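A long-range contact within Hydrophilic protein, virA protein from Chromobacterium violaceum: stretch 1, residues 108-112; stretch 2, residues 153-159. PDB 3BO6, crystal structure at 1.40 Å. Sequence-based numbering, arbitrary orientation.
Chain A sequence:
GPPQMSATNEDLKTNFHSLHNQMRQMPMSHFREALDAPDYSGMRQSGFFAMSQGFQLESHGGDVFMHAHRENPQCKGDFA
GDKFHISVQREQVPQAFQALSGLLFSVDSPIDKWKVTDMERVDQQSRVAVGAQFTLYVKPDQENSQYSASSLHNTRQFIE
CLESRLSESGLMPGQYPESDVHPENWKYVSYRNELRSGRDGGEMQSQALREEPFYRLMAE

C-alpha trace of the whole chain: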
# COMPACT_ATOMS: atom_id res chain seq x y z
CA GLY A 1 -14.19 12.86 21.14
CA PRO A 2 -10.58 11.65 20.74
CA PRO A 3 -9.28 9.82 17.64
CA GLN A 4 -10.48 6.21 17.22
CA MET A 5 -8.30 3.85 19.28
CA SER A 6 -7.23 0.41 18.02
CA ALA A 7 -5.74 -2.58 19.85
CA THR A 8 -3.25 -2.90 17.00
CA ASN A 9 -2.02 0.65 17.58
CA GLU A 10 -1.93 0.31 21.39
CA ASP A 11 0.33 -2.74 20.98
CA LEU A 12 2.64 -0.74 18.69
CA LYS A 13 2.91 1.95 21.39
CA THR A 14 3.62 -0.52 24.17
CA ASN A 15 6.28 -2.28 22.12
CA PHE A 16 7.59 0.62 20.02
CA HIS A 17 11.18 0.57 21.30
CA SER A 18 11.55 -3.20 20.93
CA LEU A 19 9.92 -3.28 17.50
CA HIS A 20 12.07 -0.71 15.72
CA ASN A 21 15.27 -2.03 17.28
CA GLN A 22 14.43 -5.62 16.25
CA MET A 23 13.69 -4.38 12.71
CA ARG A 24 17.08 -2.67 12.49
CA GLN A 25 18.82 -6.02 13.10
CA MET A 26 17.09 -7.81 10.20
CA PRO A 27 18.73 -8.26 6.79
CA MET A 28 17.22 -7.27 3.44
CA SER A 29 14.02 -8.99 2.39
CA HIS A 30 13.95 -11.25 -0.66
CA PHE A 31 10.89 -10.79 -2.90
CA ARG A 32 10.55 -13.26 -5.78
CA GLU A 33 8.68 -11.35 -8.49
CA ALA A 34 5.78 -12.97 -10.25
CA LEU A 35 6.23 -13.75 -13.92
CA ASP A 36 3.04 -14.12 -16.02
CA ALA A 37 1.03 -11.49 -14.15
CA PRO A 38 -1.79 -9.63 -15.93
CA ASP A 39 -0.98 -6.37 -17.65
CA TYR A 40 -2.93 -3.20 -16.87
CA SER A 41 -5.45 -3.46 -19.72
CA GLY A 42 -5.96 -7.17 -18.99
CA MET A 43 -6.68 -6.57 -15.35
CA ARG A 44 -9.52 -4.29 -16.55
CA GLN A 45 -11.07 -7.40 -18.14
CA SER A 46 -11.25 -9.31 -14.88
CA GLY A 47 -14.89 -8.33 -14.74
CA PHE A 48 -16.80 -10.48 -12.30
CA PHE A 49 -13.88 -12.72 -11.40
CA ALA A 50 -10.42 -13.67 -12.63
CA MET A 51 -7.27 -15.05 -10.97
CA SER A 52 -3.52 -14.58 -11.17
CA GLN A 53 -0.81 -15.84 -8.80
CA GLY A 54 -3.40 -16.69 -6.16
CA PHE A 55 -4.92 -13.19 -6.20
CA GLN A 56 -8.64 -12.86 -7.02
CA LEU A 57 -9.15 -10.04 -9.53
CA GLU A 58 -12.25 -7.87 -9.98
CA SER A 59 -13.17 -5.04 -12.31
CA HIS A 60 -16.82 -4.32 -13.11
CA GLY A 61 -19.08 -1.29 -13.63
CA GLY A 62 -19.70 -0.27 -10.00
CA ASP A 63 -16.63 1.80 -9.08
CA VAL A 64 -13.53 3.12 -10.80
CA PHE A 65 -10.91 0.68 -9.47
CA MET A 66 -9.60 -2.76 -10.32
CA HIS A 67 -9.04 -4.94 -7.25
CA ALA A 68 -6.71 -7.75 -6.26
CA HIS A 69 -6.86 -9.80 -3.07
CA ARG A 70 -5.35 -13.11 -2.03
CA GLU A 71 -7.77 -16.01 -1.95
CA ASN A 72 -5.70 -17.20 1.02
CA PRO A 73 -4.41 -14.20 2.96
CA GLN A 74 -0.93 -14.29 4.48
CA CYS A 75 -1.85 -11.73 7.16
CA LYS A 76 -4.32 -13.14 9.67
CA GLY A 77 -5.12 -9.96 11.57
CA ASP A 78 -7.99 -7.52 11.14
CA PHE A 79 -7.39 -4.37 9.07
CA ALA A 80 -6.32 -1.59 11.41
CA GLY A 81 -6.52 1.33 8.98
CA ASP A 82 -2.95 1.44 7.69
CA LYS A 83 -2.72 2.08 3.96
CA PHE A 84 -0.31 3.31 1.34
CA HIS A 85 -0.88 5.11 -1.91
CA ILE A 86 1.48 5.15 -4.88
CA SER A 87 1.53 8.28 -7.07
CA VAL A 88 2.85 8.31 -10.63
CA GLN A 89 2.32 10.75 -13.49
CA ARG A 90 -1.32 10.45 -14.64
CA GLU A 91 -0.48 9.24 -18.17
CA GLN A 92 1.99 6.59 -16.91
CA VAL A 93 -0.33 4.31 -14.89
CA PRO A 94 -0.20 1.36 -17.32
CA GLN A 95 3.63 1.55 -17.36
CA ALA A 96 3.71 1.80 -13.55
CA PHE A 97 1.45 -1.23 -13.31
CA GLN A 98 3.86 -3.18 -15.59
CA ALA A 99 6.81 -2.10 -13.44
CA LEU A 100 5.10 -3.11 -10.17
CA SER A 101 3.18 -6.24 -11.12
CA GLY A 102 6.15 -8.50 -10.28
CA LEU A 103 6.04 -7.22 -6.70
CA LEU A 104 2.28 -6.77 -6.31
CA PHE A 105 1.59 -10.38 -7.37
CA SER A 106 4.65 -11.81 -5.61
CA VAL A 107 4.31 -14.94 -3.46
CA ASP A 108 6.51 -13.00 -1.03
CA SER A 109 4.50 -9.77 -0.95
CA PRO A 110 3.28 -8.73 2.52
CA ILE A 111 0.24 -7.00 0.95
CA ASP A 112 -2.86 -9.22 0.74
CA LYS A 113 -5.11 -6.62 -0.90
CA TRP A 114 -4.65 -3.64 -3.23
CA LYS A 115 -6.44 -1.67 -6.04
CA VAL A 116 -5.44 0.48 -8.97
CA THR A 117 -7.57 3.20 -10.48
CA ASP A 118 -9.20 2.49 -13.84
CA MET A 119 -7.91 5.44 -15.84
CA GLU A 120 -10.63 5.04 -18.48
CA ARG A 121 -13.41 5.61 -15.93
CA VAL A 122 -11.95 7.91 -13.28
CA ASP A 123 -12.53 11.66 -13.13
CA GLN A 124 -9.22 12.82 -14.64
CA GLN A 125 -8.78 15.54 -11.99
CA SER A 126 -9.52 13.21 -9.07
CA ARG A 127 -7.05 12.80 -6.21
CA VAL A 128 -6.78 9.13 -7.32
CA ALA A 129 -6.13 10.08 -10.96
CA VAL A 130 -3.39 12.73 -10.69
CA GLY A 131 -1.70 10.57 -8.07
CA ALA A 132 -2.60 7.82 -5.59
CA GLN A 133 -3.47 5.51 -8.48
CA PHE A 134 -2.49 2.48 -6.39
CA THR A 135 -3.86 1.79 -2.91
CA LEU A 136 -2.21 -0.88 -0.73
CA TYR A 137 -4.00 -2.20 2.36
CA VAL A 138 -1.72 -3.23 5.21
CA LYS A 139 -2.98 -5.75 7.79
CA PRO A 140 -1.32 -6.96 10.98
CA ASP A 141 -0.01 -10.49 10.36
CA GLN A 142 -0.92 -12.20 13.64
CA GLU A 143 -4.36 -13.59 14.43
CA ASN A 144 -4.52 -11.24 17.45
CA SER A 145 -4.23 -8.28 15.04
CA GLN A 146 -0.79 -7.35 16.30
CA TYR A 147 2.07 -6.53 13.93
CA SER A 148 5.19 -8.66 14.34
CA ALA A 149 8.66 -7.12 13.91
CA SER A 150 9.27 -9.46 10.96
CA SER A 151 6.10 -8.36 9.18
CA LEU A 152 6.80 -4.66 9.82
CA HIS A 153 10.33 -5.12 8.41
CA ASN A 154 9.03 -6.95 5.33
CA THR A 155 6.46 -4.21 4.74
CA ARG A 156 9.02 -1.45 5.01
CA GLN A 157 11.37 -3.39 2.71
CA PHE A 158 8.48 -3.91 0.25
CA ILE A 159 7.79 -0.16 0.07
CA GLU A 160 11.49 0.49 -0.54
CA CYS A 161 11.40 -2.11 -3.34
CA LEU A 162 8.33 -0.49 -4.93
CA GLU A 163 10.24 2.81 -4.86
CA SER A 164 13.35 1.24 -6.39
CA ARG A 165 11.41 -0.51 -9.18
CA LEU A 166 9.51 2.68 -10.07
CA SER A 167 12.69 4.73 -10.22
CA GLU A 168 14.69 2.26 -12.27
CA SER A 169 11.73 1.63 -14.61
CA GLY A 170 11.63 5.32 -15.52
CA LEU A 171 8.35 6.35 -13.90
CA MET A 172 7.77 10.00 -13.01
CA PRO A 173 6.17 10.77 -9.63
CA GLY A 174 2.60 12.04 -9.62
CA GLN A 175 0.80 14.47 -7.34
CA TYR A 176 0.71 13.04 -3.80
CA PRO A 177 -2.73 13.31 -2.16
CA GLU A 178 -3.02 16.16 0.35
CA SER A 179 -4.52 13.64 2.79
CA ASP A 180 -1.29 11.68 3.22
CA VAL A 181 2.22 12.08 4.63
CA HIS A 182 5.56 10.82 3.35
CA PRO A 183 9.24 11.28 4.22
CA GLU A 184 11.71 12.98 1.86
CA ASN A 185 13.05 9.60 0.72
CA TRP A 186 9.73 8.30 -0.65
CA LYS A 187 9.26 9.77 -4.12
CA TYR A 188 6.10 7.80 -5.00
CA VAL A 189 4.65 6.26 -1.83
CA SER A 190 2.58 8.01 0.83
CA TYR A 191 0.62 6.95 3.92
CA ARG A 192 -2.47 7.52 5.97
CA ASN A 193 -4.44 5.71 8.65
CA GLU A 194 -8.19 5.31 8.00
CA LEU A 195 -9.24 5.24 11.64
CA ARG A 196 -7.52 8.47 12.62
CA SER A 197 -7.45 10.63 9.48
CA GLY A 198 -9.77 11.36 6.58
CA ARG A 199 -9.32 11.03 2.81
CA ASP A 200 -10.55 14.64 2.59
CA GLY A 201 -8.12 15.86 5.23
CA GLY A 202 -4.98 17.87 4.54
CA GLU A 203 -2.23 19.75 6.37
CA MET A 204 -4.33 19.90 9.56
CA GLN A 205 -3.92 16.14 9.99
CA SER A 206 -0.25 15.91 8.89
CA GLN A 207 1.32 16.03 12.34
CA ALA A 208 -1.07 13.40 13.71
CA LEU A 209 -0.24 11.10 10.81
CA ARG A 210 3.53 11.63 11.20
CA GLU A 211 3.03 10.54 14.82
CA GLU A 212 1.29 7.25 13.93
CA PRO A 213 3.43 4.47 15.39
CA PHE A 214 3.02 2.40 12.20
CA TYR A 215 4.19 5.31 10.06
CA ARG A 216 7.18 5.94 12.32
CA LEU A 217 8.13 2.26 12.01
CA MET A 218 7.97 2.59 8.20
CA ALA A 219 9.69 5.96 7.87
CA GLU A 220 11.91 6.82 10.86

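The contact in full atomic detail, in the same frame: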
# COMPACT_ATOMS: atom_id res chain seq x y z
N ASP A 108 5.84 -13.53 -2.20
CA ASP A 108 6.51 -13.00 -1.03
C ASP A 108 5.99 -11.63 -0.58
O ASP A 108 6.46 -11.08 0.40
CB ASP A 108 8.03 -12.91 -1.27
CG ASP A 108 8.67 -14.26 -1.56
OD1 ASP A 108 8.32 -15.26 -0.88
OD2 ASP A 108 9.51 -14.32 -2.47
N SER A 109 5.01 -11.08 -1.31
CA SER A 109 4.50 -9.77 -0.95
C SER A 109 3.79 -9.82 0.39
O SER A 109 3.03 -10.76 0.65
CB SER A 109 3.50 -9.27 -1.99
OG SER A 109 2.85 -8.11 -1.47
N PRO A 110 4.01 -8.81 1.25
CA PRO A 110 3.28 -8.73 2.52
C PRO A 110 1.91 -8.08 2.38
O PRO A 110 1.24 -7.95 3.39
CB PRO A 110 4.19 -7.84 3.37
CG PRO A 110 4.79 -6.91 2.39
CD PRO A 110 4.96 -7.70 1.09
N ILE A 111 1.50 -7.69 1.17
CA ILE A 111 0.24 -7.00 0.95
C ILE A 111 -0.79 -7.97 0.37
O ILE A 111 -0.67 -8.41 -0.78
CB ILE A 111 0.43 -5.78 0.01
CG1 ILE A 111 1.46 -4.79 0.61
CG2 ILE A 111 -0.94 -5.11 -0.30
CD1 ILE A 111 1.07 -4.22 1.99
N ASP A 112 -1.80 -8.30 1.16
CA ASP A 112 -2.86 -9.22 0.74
C ASP A 112 -3.88 -8.62 -0.22
O ASP A 112 -4.55 -9.35 -0.94
CB ASP A 112 -3.63 -9.73 1.95
CG ASP A 112 -2.88 -10.78 2.76
OD1 ASP A 112 -2.01 -11.49 2.21
OD2 ASP A 112 -3.22 -10.92 3.95
N HIS A 153 9.11 -5.23 9.20
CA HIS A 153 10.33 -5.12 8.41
C HIS A 153 10.05 -5.46 6.93
O HIS A 153 10.49 -4.76 6.03
CB HIS A 153 11.41 -6.05 8.99
CG HIS A 153 12.66 -6.11 8.17
ND1 HIS A 153 13.53 -5.04 8.04
CD2 HIS A 153 13.20 -7.12 7.45
CE1 HIS A 153 14.54 -5.40 7.28
NE2 HIS A 153 14.36 -6.65 6.89
N ASN A 154 9.30 -6.53 6.70
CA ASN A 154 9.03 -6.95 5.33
C ASN A 154 8.21 -5.89 4.60
O ASN A 154 8.39 -5.67 3.41
CB ASN A 154 8.33 -8.31 5.30
CG ASN A 154 9.28 -9.46 5.62
OD1 ASN A 154 10.48 -9.38 5.35
ND2 ASN A 154 8.73 -10.54 6.17
N THR A 155 7.32 -5.23 5.33
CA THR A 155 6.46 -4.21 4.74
C THR A 155 7.29 -3.00 4.37
O THR A 155 7.15 -2.46 3.27
CB THR A 155 5.32 -3.86 5.68
OG1 THR A 155 4.56 -5.04 5.93
CG2 THR A 155 4.40 -2.81 5.05
N ARG A 156 8.14 -2.57 5.29
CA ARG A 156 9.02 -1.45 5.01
C ARG A 156 9.94 -1.76 3.82
O ARG A 156 10.13 -0.92 2.92
CB ARG A 156 9.84 -1.10 6.26
CG ARG A 156 10.78 0.08 6.06
CD ARG A 156 11.39 0.55 7.37
NE ARG A 156 12.39 1.59 7.15
CZ ARG A 156 12.66 2.58 8.00
NH1 ARG A 156 11.98 2.69 9.14
NH2 ARG A 156 13.60 3.47 7.72
N GLN A 157 10.52 -2.96 3.82
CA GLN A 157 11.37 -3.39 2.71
C GLN A 157 10.58 -3.41 1.39
O GLN A 157 11.11 -3.05 0.34
CB GLN A 157 11.95 -4.78 3.00
CG GLN A 157 13.05 -4.79 4.08
CD GLN A 157 14.40 -4.47 3.48
OE1 GLN A 157 14.86 -5.17 2.58
NE2 GLN A 157 15.02 -3.41 3.94
N PHE A 158 9.32 -3.84 1.44
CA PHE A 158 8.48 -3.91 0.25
C PHE A 158 8.28 -2.51 -0.34
O PHE A 158 8.40 -2.30 -1.55
CB PHE A 158 7.15 -4.61 0.58
CG PHE A 158 6.30 -4.94 -0.60
CD1 PHE A 158 6.65 -5.98 -1.45
CD2 PHE A 158 5.11 -4.25 -0.83
CE1 PHE A 158 5.84 -6.32 -2.54
CE2 PHE A 158 4.28 -4.58 -1.90
CZ PHE A 158 4.66 -5.61 -2.76
N ILE A 159 8.00 -1.54 0.53
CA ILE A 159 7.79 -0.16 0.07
C ILE A 159 9.08 0.35 -0.57
O ILE A 159 9.05 0.98 -1.64
CB ILE A 159 7.32 0.77 1.22
CG1 ILE A 159 5.80 0.74 1.36
CG2 ILE A 159 7.75 2.21 0.95
CD1 ILE A 159 5.17 -0.60 1.10
O HOH W 1 2.24 -6.65 6.09

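A loop can pack against a helix without a single direct hydrogen bond between them; here one aromatic side chain receives much of the loop, and a hydrogen bond within the loop links two of the residues that meet it. The contact between residues 108-112 and the helical stretch 153-159 of this virA protein illustrates the principle, burying 253 Å² in total.

The loop enters with D108, which stays clear of the helix; both its carboxylate oxygens are hydrogen-bonded elsewhere in the structure. Contact begins at S109, whose OG lies 3.3 Å from CZ of F158, approaching the ring obliquely. The same hydroxyl has a second role: I111 N donates a hydrogen bond to S109 OG, at 3.0 Å and a nearly straight 165°, tying the loop across P110 and giving a polar atom beside an aromatic ring a partner as acceptor.

P110 is the centre of the contact. Its CA-to-CB bond points toward the helix, and its CD lies 3.7 Å from the centroid of the F158 ring, only 23° off the ring normal, a CH-pi interaction over the face. The CH groups next to a proline nitrogen are mildly polarized, which suits them to such a site. The pyrrolidine ring also spans a turn of the helix: P110 CG comes within 3.9 Å of N154 O, a carbonyl already engaged by the amide of F158, and P110 CB lies 3.8 Å from T155 OG1. Where direct polar contact is absent, water 1 intervenes, donating to P110 O at 3.2 Å and to T155 OG1 at 2.8 Å.

I111 completes the apolar packing, its CG1 3.8 Å from F158 CE2, again oblique to the ring. F158, with chi1 in the t well, thus meets three successive loop residues. By D112 the chain is beyond reach of the helix.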